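Local coordinates for Gp15 protein (Listeria phage PSA, PDB 6R5W) that serves as the homotrimeric receptor binding protein of the phage and so probably recognises the surface of the Listeria host cell, at residues L77-Y81 and V90-G94. Residues are numbered along the deposited sequence.
Sequences LIARY and VIVSG
Ser93, Arg80 and Val90 bury the most surface where strands 77-81 and 90-94 run antiparallel, their axes 4.6 Å apart at 159°. Extended backbones pair Ile78 with Ser93 and Arg80 with Ile91 as hydrogen-bonded pairs: Ile78 N to Ser93 O 3.1 Å, Ser93 N to Ile78 O 2.9 Å, Arg80 N to Ile91 O 3.0 Å and Ile91 N to Arg80 O 2.7 Å. With chi1 p, Ser93 OG also donates to Ile78 O at 3.0 Å, a second donor there. These are the central strands of a four-stranded antiparallel sheet, joined as a beta hairpin in the C-terminal beta domain beyond the helical stem; strands 61-65 and 159-167 flank them. Arg80, mtt through chi3, lies along the face shared with Ser93, and a water links its NH1 (3.0 Å) to Ile91 O (2.8 Å). On the other face, non-hydrogen-bonded pairs Ala79-Val92 and Tyr81-Val90 have CA atoms 4.4 Å apart; Val90 CG2 meets Tyr81 CB at 4.1 Å, while the tyrosine ring packs edge-to-face with Phe88 and Phe113.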
ATOM      1  N   LEU A  77      13.059   0.478  22.601  1.00 36.97           N
ATOM      2  CA  LEU A  77      12.794  -0.654  21.704  1.00 36.07           C
ATOM      3  C   LEU A  77      11.383  -0.495  21.193  1.00 37.23           C
ATOM      4  O   LEU A  77      10.440  -0.546  21.973  1.00 34.73           O
ATOM      5  CB  LEU A  77      12.981  -1.983  22.437  1.00 36.45           C
ATOM      6  CG  LEU A  77      14.333  -2.037  23.121  1.00 32.98           C
ATOM      7  CD1 LEU A  77      14.511  -3.469  23.812  1.00 43.40           C
ATOM      8  CD2 LEU A  77      15.511  -1.833  22.260  1.00 36.25           C
ATOM      9  N   ILE A  78      11.243  -0.222  19.889  1.00 32.78           N
ATOM     10  CA  ILE A  78       9.941   0.038  19.296  1.00 31.41           C
ATOM     11  C   ILE A  78       9.757  -0.845  18.077  1.00 33.18           C
ATOM     12  O   ILE A  78      10.634  -0.926  17.218  1.00 36.81           O
ATOM     13  CB  ILE A  78       9.775   1.540  18.946  1.00 37.08           C
ATOM     14  CG1 ILE A  78       9.915   2.349  20.251  1.00 42.62           C
ATOM     15  CG2 ILE A  78       8.426   1.772  18.288  1.00 37.31           C
ATOM     16  CD1 ILE A  78      10.045   3.842  20.058  1.00 46.80           C
ATOM     17  N   ALA A  79       8.645  -1.507  18.016  1.00 29.38           N
ATOM     18  CA  ALA A  79       8.224  -2.219  16.813  1.00 33.00           C
ATOM     19  C   ALA A  79       7.136  -1.432  16.106  1.00 32.58           C
ATOM     20  O   ALA A  79       6.048  -1.208  16.652  1.00 33.84           O
ATOM     21  CB  ALA A  79       7.732  -3.630  17.163  1.00 32.94           C
ATOM     22  N   ARG A  80       7.403  -1.055  14.862  1.00 27.58           N
ATOM     23  CA  ARG A  80       6.416  -0.358  14.052  1.00 26.79           C
ATOM     24  C   ARG A  80       5.875  -1.323  13.027  1.00 29.25           C
ATOM     25  O   ARG A  80       6.609  -2.199  12.547  1.00 33.49           O
ATOM     26  CB  ARG A  80       7.036   0.837  13.355  1.00 27.25           C
ATOM     27  CG  ARG A  80       7.554   1.847  14.370  1.00 29.49           C
ATOM     28  CD  ARG A  80       8.152   3.106  13.740  1.00 31.11           C
ATOM     29  NE  ARG A  80       8.621   4.046  14.824  1.00 30.60           N
ATOM     30  CZ  ARG A  80       9.851   4.070  15.320  1.00 32.26           C
ATOM     31  NH1 ARG A  80      10.814   3.221  14.909  1.00 32.54           N
ATOM     32  NH2 ARG A  80      10.181   4.951  16.237  1.00 35.83           N
ATOM     33  N   TYR A  81       4.596  -1.217  12.738  1.00 28.39           N
ATOM     34  CA  TYR A  81       4.004  -2.217  11.844  1.00 27.18           C
ATOM     35  C   TYR A  81       2.880  -1.644  10.995  1.00 31.52           C
ATOM     36  O   TYR A  81       2.204  -0.674  11.373  1.00 29.89           O
ATOM     37  CB  TYR A  81       3.517  -3.429  12.621  1.00 30.89           C
ATOM     38  CG  TYR A  81       2.482  -3.158  13.700  1.00 30.74           C
ATOM     39  CD1 TYR A  81       2.870  -2.733  15.006  1.00 31.13           C
ATOM     40  CD2 TYR A  81       1.142  -3.359  13.446  1.00 33.42           C
ATOM     41  CE1 TYR A  81       1.906  -2.516  15.994  1.00 32.21           C
ATOM     42  CE2 TYR A  81       0.163  -3.173  14.457  1.00 34.73           C
ATOM     43  CZ  TYR A  81       0.557  -2.729  15.695  1.00 33.66           C
ATOM     44  OH  TYR A  81      -0.415  -2.498  16.651  1.00 38.38           O
ATOM     45  N   VAL A  90       6.352  -5.873   9.911  1.00 26.40           N
ATOM     46  CA  VAL A  90       6.862  -5.458  11.214  1.00 24.65           C
ATOM     47  C   VAL A  90       8.295  -4.980  11.018  1.00 25.59           C
ATOM     48  O   VAL A  90       9.110  -5.672  10.388  1.00 27.61           O
ATOM     49  CB  VAL A  90       6.794  -6.589  12.255  1.00 26.90           C
ATOM     50  CG1 VAL A  90       7.424  -6.109  13.593  1.00 28.40           C
ATOM     51  CG2 VAL A  90       5.346  -7.106  12.427  1.00 29.37           C
ATOM     52  N   ILE A  91       8.607  -3.801  11.558  1.00 26.07           N
ATOM     53  CA  ILE A  91       9.933  -3.210  11.430  1.00 26.04           C
ATOM     54  C   ILE A  91      10.424  -2.852  12.831  1.00 28.49           C
ATOM     55  O   ILE A  91       9.904  -1.919  13.472  1.00 28.75           O
ATOM     56  CB  ILE A  91       9.929  -1.983  10.492  1.00 29.02           C
ATOM     57  CG1 ILE A  91       9.428  -2.396   9.098  1.00 31.50           C
ATOM     58  CG2 ILE A  91      11.301  -1.317  10.505  1.00 28.48           C
ATOM     59  CD1 ILE A  91       9.178  -1.263   8.162  1.00 36.42           C
ATOM     60  N   VAL A  92      11.363  -3.613  13.337  1.00 26.82           N
ATOM     61  CA  VAL A  92      11.875  -3.414  14.706  1.00 29.28           C
ATOM     62  C   VAL A  92      12.911  -2.294  14.699  1.00 27.45           C
ATOM     63  O   VAL A  92      13.581  -2.046  13.712  1.00 28.67           O
ATOM     64  CB  VAL A  92      12.485  -4.726  15.277  1.00 29.10           C
ATOM     65  CG1 VAL A  92      12.923  -4.592  16.713  1.00 33.04           C
ATOM     66  CG2 VAL A  92      11.472  -5.844  15.136  1.00 28.73           C
ATOM     67  N   SER A  93      13.064  -1.606  15.827  1.00 31.14           N
ATOM     68  CA  SER A  93      14.080  -0.574  15.985  1.00 28.99           C
ATOM     69  C   SER A  93      14.580  -0.570  17.443  1.00 27.63           C
ATOM     70  O   SER A  93      13.862  -0.965  18.378  1.00 32.23           O
ATOM     71  CB  SER A  93      13.523   0.855  15.627  1.00 28.99           C
ATOM     72  OG  SER A  93      12.604   1.223  16.619  1.00 40.51           O
ATOM     73  N   GLY A  94      15.776  -0.023  17.608  1.00 29.56           N
ATOM     74  CA  GLY A  94      16.387   0.162  18.891  1.00 29.80           C
ATOM     75  C   GLY A  94      17.725  -0.535  19.026  1.00 27.59           C
ATOM     76  O   GLY A  94      18.225  -1.171  18.100  1.00 30.39           O
TER
HETATM   77  O   HOH W   1      10.593   0.806  13.185  1.00 29.37           O